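Cystathionine beta-lyase family protein, YNBB B.subtilis ortholog (Clostridium acetobutylicum, PDB 3HVY) is a putative pyridoxal-phosphate-dependent lyase of the cystathionine beta-lyase and methionine gamma-lyase type, possibly involved in aluminium resistance. Local coordinates at residues Leu294-Ala297 with Pro298-Ile302; Gly285-Arg288 with Ser289-Glu292; Asn340-Lys343 with Lys344-Phe348. All coordinates share one frame; numbering follows the deposited sequence.

Contact 1: Leu294-Ala297 with Pro298-Ile302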
loop_
_atom_site.group_PDB
_atom_site.type_symbol
_atom_site.label_atom_id
_atom_site.label_comp_id
_atom_site.label_asym_id
_atom_site.label_seq_id
_atom_site.Cartn_x
_atom_site.Cartn_y
_atom_site.Cartn_z
ATOM N N LEU D 294 -6.380 -7.035 -15.288
ATOM C CA LEU D 294 -7.140 -7.031 -16.545
ATOM C C LEU D 294 -6.375 -7.643 -17.743
ATOM O O LEU D 294 -6.916 -8.437 -18.523
ATOM C CB LEU D 294 -7.618 -5.610 -16.854
ATOM C CG LEU D 294 -8.398 -5.358 -18.135
ATOM C CD1 LEU D 294 -9.656 -6.133 -18.094
ATOM C CD2 LEU D 294 -8.664 -3.889 -18.391
ATOM N N PHE D 295 -5.110 -7.286 -17.877
ATOM C CA PHE D 295 -4.292 -7.815 -18.937
ATOM C C PHE D 295 -4.136 -9.322 -18.876
ATOM O O PHE D 295 -4.177 -9.995 -19.920
ATOM C CB PHE D 295 -2.942 -7.127 -18.961
ATOM C CG PHE D 295 -2.181 -7.421 -20.183
ATOM C CD1 PHE D 295 -2.580 -6.877 -21.390
ATOM C CD2 PHE D 295 -1.109 -8.274 -20.150
ATOM C CE1 PHE D 295 -1.905 -7.158 -22.550
ATOM C CE2 PHE D 295 -0.422 -8.570 -21.284
ATOM C CZ PHE D 295 -0.844 -8.016 -22.521
HETATM N N MSE D 296 -3.986 -9.856 -17.663
HETATM C CA MSE D 296 -3.841 -11.289 -17.466
HETATM C C MSE D 296 -5.201 -12.033 -17.400
HETATM O O MSE D 296 -5.222 -13.260 -17.358
HETATM C CB MSE D 296 -3.093 -11.538 -16.146
HETATM C CG MSE D 296 -1.676 -10.994 -16.043
HETATM SE SE MSE D 296 -1.081 -11.178 -14.159
HETATM C CE MSE D 296 -1.832 -12.966 -13.810
ATOM N N ALA D 297 -6.315 -11.305 -17.371
ATOM C CA ALA D 297 -7.627 -11.929 -17.198
ATOM C C ALA D 297 -8.094 -12.913 -18.304
ATOM O O ALA D 297 -8.699 -13.964 -17.984
ATOM C CB ALA D 297 -8.686 -10.903 -16.892
ATOM N N PRO D 298 -7.908 -12.548 -19.585
ATOM C CA PRO D 298 -8.282 -13.503 -20.633
ATOM C C PRO D 298 -7.569 -14.833 -20.492
ATOM O O PRO D 298 -8.123 -15.871 -20.797
ATOM C CB PRO D 298 -7.799 -12.802 -21.929
ATOM C CG PRO D 298 -7.918 -11.346 -21.636
ATOM C CD PRO D 298 -7.409 -11.278 -20.173
ATOM N N HIS D 299 -6.311 -14.776 -20.092
ATOM C CA HIS D 299 -5.498 -15.976 -19.882
ATOM C C HIS D 299 -5.920 -16.775 -18.658
ATOM O O HIS D 299 -6.189 -17.974 -18.737
ATOM C CB HIS D 299 -3.993 -15.616 -19.822
ATOM C CG HIS D 299 -3.087 -16.800 -19.714
ATOM N ND1 HIS D 299 -2.488 -17.382 -20.812
ATOM C CD2 HIS D 299 -2.664 -17.505 -18.631
ATOM C CE1 HIS D 299 -1.753 -18.408 -20.406
ATOM N NE2 HIS D 299 -1.841 -18.504 -19.092
ATOM N N VAL D 300 -5.921 -16.129 -17.526
ATOM C CA VAL D 300 -6.287 -16.778 -16.288
ATOM C C VAL D 300 -7.704 -17.359 -16.323
ATOM O O VAL D 300 -7.934 -18.478 -15.831
ATOM C CB VAL D 300 -6.056 -15.842 -15.091
ATOM C CG1 VAL D 300 -6.565 -16.490 -13.816
ATOM C CG2 VAL D 300 -4.507 -15.564 -14.952
ATOM N N THR D 301 -8.626 -16.649 -16.972
ATOM C CA THR D 301 -10.009 -17.136 -17.122
ATOM C C THR D 301 -10.033 -18.470 -17.827
ATOM O O THR D 301 -10.688 -19.393 -17.348
ATOM C CB THR D 301 -10.908 -16.101 -17.846
ATOM O OG1 THR D 301 -10.997 -14.912 -17.054
ATOM C CG2 THR D 301 -12.296 -16.629 -18.207
ATOM N N ILE D 302 -9.203 -18.639 -18.867
ATOM C CA ILE D 302 -9.202 -19.839 -19.642
ATOM C C ILE D 302 -8.465 -20.957 -18.937
ATOM O O ILE D 302 -8.780 -22.120 -19.142
ATOM C CB ILE D 302 -8.725 -19.575 -21.081
ATOM C CG1 ILE D 302 -9.778 -18.700 -21.807
ATOM C CG2 ILE D 302 -8.455 -20.925 -21.924
ATOM C CD1 ILE D 302 -11.135 -19.399 -22.054
HETATM O O HOH W 1 -4.471 -12.511 -20.664
#
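A proline kink in the long helix 287-317 is where Leu-294 to Ala-297 meets Pro-298 to Ile-302. Pro-298 has no N-H to give, and its ring carbon CD stands 3.3 Å from Leu-294 O, where a regular helix would place a hydrogen bond. The turn is also open at the next residue: a water takes the N-H of His-299 and donates to Phe-295 O, 2.6 Å from that oxygen, and thus bridges a helical bond that is missing. Regular bonding resumes with Val-300 N to Met-296 O at 3.0 Å, nearly straight at 176°. One turn on, Ala-297 O accepts twice, from Thr-301 N at 2.9 Å and from Thr-301 OG1 at 2.7 Å, the two donors reaching it from opposite faces of its carbonyl plane. The hydroxyl folds back there because OG1 lies beside its own backbone N, chi1 -63°, which turns it toward the preceding turn. In one of the two modelled conformers of selenomethionine Met-296, the methyl CE comes 3.9 Å from Val-300 CG2, so this touch is tentative. All the touching residues are buried. On the subunit interface, His-299 NE2 is hydrogen-bonded to NE2 of His-299 of the second subunit, and Phe-295 meets His-413 of that subunit edge-to-face. Leu-294 packs on helix 74-87 and on Phe-53 of helix 18-55, whose Asn-45 and Val-49 receive Pro-298, while Gln-46 NE2 adds a hydrogen bond to Phe-295 O.

Contact 2: Gly285-Arg288 with Ser289-Glu292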
loop_
_atom_site.group_PDB
_atom_site.type_symbol
_atom_site.label_atom_id
_atom_site.label_comp_id
_atom_site.label_asym_id
_atom_site.label_seq_id
_atom_site.Cartn_x
_atom_site.Cartn_y
_atom_site.Cartn_z
ATOM N N GLY D 285 -3.915 3.296 -4.187
ATOM C CA GLY D 285 -2.753 2.734 -4.865
ATOM C C GLY D 285 -3.001 1.399 -5.580
ATOM O O GLY D 285 -2.058 0.742 -5.989
ATOM N N VAL D 286 -4.256 0.987 -5.755
ATOM C CA VAL D 286 -4.530 -0.289 -6.422
ATOM C C VAL D 286 -4.466 -0.285 -7.959
ATOM O O VAL D 286 -4.602 -1.341 -8.579
ATOM C CB VAL D 286 -5.881 -0.911 -5.964
ATOM C CG1 VAL D 286 -5.927 -0.939 -4.464
ATOM C CG2 VAL D 286 -7.127 -0.180 -6.583
HETATM N N MSE D 287 -4.250 0.864 -8.589
HETATM C CA MSE D 287 -4.469 0.928 -10.040
HETATM C C MSE D 287 -3.539 -0.014 -10.827
HETATM O O MSE D 287 -4.006 -0.732 -11.719
HETATM C CB MSE D 287 -4.402 2.371 -10.571
HETATM C CG MSE D 287 -5.462 3.334 -10.011
HETATM SE SE MSE D 287 -7.316 2.662 -10.113
HETATM C CE MSE D 287 -7.239 2.209 -11.959
ATOM N N ARG D 288 -2.235 -0.058 -10.527
ATOM C CA ARG D 288 -1.363 -0.966 -11.290
ATOM C C ARG D 288 -1.928 -2.409 -11.255
ATOM O O ARG D 288 -2.021 -3.071 -12.250
ATOM C CB ARG D 288 0.068 -0.913 -10.746
ATOM C CG ARG D 288 1.058 -1.764 -11.482
ATOM C CD ARG D 288 2.474 -1.740 -10.860
ATOM N NE ARG D 288 3.121 -0.441 -11.093
ATOM C CZ ARG D 288 3.311 0.492 -10.160
ATOM N NH1 ARG D 288 2.965 0.281 -8.900
ATOM N NH2 ARG D 288 3.878 1.636 -10.471
ATOM N N SER D 289 -2.351 -2.873 -10.084
ATOM C CA SER D 289 -2.810 -4.237 -9.953
ATOM C C SER D 289 -4.091 -4.469 -10.746
ATOM O O SER D 289 -4.276 -5.565 -11.292
ATOM C CB SER D 289 -2.962 -4.598 -8.476
ATOM O OG SER D 289 -4.146 -4.005 -7.928
ATOM N N LEU D 290 -4.960 -3.460 -10.843
ATOM C CA LEU D 290 -6.215 -3.623 -11.593
ATOM C C LEU D 290 -5.945 -3.681 -13.090
ATOM O O LEU D 290 -6.548 -4.491 -13.788
ATOM C CB LEU D 290 -7.234 -2.504 -11.282
ATOM C CG LEU D 290 -7.760 -2.426 -9.840
ATOM C CD1 LEU D 290 -8.800 -1.291 -9.654
ATOM C CD2 LEU D 290 -8.299 -3.849 -9.452
ATOM N N TYR D 291 -5.004 -2.874 -13.578
ATOM C CA TYR D 291 -4.632 -2.919 -14.984
ATOM C C TYR D 291 -3.934 -4.224 -15.323
ATOM O O TYR D 291 -4.255 -4.866 -16.304
ATOM C CB TYR D 291 -3.660 -1.758 -15.351
ATOM C CG TYR D 291 -4.308 -0.381 -15.603
ATOM C CD1 TYR D 291 -4.911 -0.092 -16.829
ATOM C CD2 TYR D 291 -4.268 0.623 -14.652
ATOM C CE1 TYR D 291 -5.452 1.139 -17.081
ATOM C CE2 TYR D 291 -4.822 1.848 -14.888
ATOM C CZ TYR D 291 -5.418 2.112 -16.106
ATOM O OH TYR D 291 -6.011 3.335 -16.373
ATOM N N GLU D 292 -2.920 -4.590 -14.531
ATOM C CA GLU D 292 -2.217 -5.822 -14.813
ATOM C C GLU D 292 -3.165 -7.002 -14.721
ATOM O O GLU D 292 -3.092 -7.900 -15.502
ATOM C CB GLU D 292 -1.041 -6.038 -13.853
ATOM C CG GLU D 292 -0.250 -7.275 -14.288
ATOM C CD GLU D 292 1.064 -7.520 -13.550
ATOM O OE1 GLU D 292 1.361 -6.790 -12.580
ATOM O OE2 GLU D 292 1.795 -8.450 -13.974
HETATM O O HOH W 2 -1.509 -1.589 -7.512
#
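Val-286 O is gripped by two donors from the next turn: Ser-289 OG at 2.8 Å and Leu-290 N at 3.1 Å. They approach differently. The amide comes nearly along the C=O axis, at a C=O...N angle of 164°, whereas the hydroxyl arrives well off it, at 133°. Ser-289 can reach back because its OG sits between the backbone N and the carbonyl carbon, chi1 76°. The N-H of the same serine is held by a water, 3.0 Å from Ser-289 N, that also donates to Gly-285 O; it links these two groups, four residues apart, in place of a direct main-chain bond. Tyr-291 N to Met-287 O and Glu-292 N to Arg-288 O then follow as ordinary helical bonds. On the apolar flank, Val-286 CG2 lies 3.7 Å from Leu-290 CD1. The selenomethionine Met-287 bends at both chi2 and chi3, bringing its CE to within 3.8 Å of Tyr-291 CE2, while Met-287 O stands at the edge of that ring, near its plane. The tyrosine hydroxyl is anchored on Gly-75 O. The guanidinium of Arg-288 has its strongest partner in Asn-65 O of the third subunit, and a weak bond joins its NE to Phe-383 O of the second. The arrangement is that of the N-terminal turn of an alpha-helix, here helix 287-317, with the serine hydroxyl and the water supplementing its main-chain bonds.

Contact 3: Asn340-Lys343 with Lys344-Phe348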
loop_
_atom_site.group_PDB
_atom_site.type_symbol
_atom_site.label_atom_id
_atom_site.label_comp_id
_atom_site.label_asym_id
_atom_site.label_seq_id
_atom_site.Cartn_x
_atom_site.Cartn_y
_atom_site.Cartn_z
ATOM N N ASN D 340 -24.319 -37.515 -5.304
ATOM C CA ASN D 340 -25.406 -38.426 -4.895
ATOM C C ASN D 340 -25.115 -39.088 -3.556
ATOM O O ASN D 340 -25.598 -40.193 -3.288
ATOM C CB ASN D 340 -25.681 -39.520 -5.937
ATOM C CG ASN D 340 -26.624 -39.082 -7.021
ATOM O OD1 ASN D 340 -27.647 -38.435 -6.756
ATOM N ND2 ASN D 340 -26.291 -39.438 -8.277
ATOM N N ASP D 341 -24.309 -38.423 -2.731
ATOM C CA ASP D 341 -23.879 -38.976 -1.478
ATOM C C ASP D 341 -23.221 -37.855 -0.660
ATOM O O ASP D 341 -22.322 -37.154 -1.145
ATOM C CB ASP D 341 -22.917 -40.162 -1.727
ATOM C CG ASP D 341 -22.450 -40.822 -0.444
ATOM O OD1 ASP D 341 -23.255 -41.534 0.202
ATOM O OD2 ASP D 341 -21.281 -40.624 -0.078
ATOM N N GLU D 342 -23.653 -37.713 0.592
ATOM C CA GLU D 342 -23.183 -36.648 1.434
ATOM C C GLU D 342 -21.700 -36.771 1.762
ATOM O O GLU D 342 -20.966 -35.805 1.669
ATOM C CB GLU D 342 -24.012 -36.575 2.702
ATOM C CG GLU D 342 -23.647 -35.389 3.586
ATOM C CD GLU D 342 -24.619 -35.190 4.747
ATOM O OE1 GLU D 342 -25.560 -36.003 4.863
ATOM O OE2 GLU D 342 -24.446 -34.214 5.526
ATOM N N LYS D 343 -21.247 -37.962 2.091
ATOM C CA LYS D 343 -19.857 -38.136 2.447
ATOM C C LYS D 343 -18.954 -37.789 1.280
ATOM O O LYS D 343 -17.960 -37.081 1.454
ATOM C CB LYS D 343 -19.569 -39.551 2.845
ATOM C CG LYS D 343 -18.133 -39.774 3.273
ATOM C CD LYS D 343 -17.948 -41.114 3.982
ATOM C CE LYS D 343 -16.675 -41.158 4.822
ATOM N NZ LYS D 343 -15.414 -41.054 4.020
ATOM N N LYS D 344 -19.288 -38.320 0.106
ATOM C CA LYS D 344 -18.489 -38.067 -1.120
ATOM C C LYS D 344 -18.347 -36.571 -1.412
ATOM O O LYS D 344 -17.261 -36.074 -1.734
ATOM C CB LYS D 344 -19.085 -38.821 -2.314
ATOM C CG LYS D 344 -18.917 -40.324 -2.238
ATOM C CD LYS D 344 -19.652 -40.978 -3.389
ATOM C CE LYS D 344 -19.464 -42.465 -3.421
ATOM N NZ LYS D 344 -20.279 -43.014 -4.531
ATOM N N LEU D 345 -19.451 -35.847 -1.280
ATOM C CA LEU D 345 -19.435 -34.415 -1.473
ATOM C C LEU D 345 -18.462 -33.722 -0.527
ATOM O O LEU D 345 -17.672 -32.860 -0.935
ATOM C CB LEU D 345 -20.834 -33.853 -1.248
ATOM C CG LEU D 345 -21.050 -32.335 -1.256
ATOM C CD1 LEU D 345 -20.531 -31.654 -2.506
ATOM C CD2 LEU D 345 -22.537 -32.024 -1.055
ATOM N N ILE D 346 -18.560 -34.076 0.746
ATOM C CA ILE D 346 -17.792 -33.396 1.775
ATOM C C ILE D 346 -16.339 -33.739 1.621
ATOM O O ILE D 346 -15.484 -32.851 1.628
ATOM C CB ILE D 346 -18.309 -33.735 3.178
ATOM C CG1 ILE D 346 -19.658 -32.999 3.393
ATOM C CG2 ILE D 346 -17.265 -33.382 4.228
ATOM C CD1 ILE D 346 -20.527 -33.618 4.487
ATOM N N ASP D 347 -16.070 -35.013 1.409
ATOM C CA ASP D 347 -14.715 -35.470 1.205
ATOM C C ASP D 347 -14.068 -34.761 0.015
ATOM O O ASP D 347 -12.894 -34.434 0.057
ATOM C CB ASP D 347 -14.674 -36.985 1.001
ATOM C CG ASP D 347 -14.860 -37.780 2.318
ATOM O OD1 ASP D 347 -14.997 -37.153 3.404
ATOM O OD2 ASP D 347 -14.854 -39.044 2.258
ATOM N N PHE D 348 -14.838 -34.536 -1.049
ATOM C CA PHE D 348 -14.297 -33.934 -2.262
ATOM C C PHE D 348 -13.910 -32.471 -2.003
ATOM O O PHE D 348 -12.808 -32.013 -2.404
ATOM C CB PHE D 348 -15.304 -34.020 -3.414
ATOM C CG PHE D 348 -14.786 -33.427 -4.708
ATOM C CD1 PHE D 348 -14.081 -34.226 -5.602
ATOM C CD2 PHE D 348 -15.027 -32.092 -5.033
ATOM C CE1 PHE D 348 -13.593 -33.694 -6.812
ATOM C CE2 PHE D 348 -14.543 -31.545 -6.227
ATOM C CZ PHE D 348 -13.833 -32.365 -7.116
#
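Asp-341 lays its carboxylate over the first turn of helix 342-354 and overlaps the aliphatic chain of Lys-344, which crosses it at about a right angle. Its OD2 accepts from Lys-344 N at 3.1 Å and lies 3.2 Å from Lys-344 CG. The bond is fairly straight, 160° at the hydrogen, and meets the oxygen on its anti side, 26° out of the carboxylate plane; this is an N-cap, and a negative charge there would probably interact well with the helix dipole. The ammonium of Lys-344 does not close on the same carboxylate: its NZ stays 5.2 Å from Asp-341 OD2. One residue back, Lys-343 forms a salt bridge four residues ahead, its NZ 2.7 Å from Asp-347 OD2, which accepts through its syn lone pair. A chain extended as far as CE and then turned at its last torsion, chi4 -65°, delivers the ammonium to the carboxylate. Glu-342 and Ile-346 run side by side and point the same way, with Glu-342 CG 3.7 Å from Ile-346 CD1. Backbone bonds from Leu-345, Ile-346 and Asp-347 to the carbonyls four residues back complete the turn. The salt bridge lies toward the surface, its lysine exposed. On the inner side, Leu-345 and Phe-348 pack on Phe-339, just beyond the end of strand 334-338 in the antiparallel sheet. Glu-342 touches Ile-397 and Tyr-401, in the loop between strands 392-396 and 402-406.

Overall arrangement
Contacts 1 and 2 are successive pieces of one element, helix 287-317: contact 2 forms its first turn and contact 1 the proline kink further along, their centres 14 Å apart. Both touch the second subunit, and contact 2 reaches the third as well, so this helix takes part in building the tetramer. Contact 1 also approaches the cofactor region, since Thr-301 packs on Asn-245, next in sequence to the pyridoxal-phosphate lysine Lys-244; the sodium ion lies about 12 Å from the side chain of Leu-294. Contact 3 is remote, its centre 32 Å from that of contact 1 and 39 Å from that of contact 2, on a separate helix beside the antiparallel sheet, untouched by the other chains of the assembly.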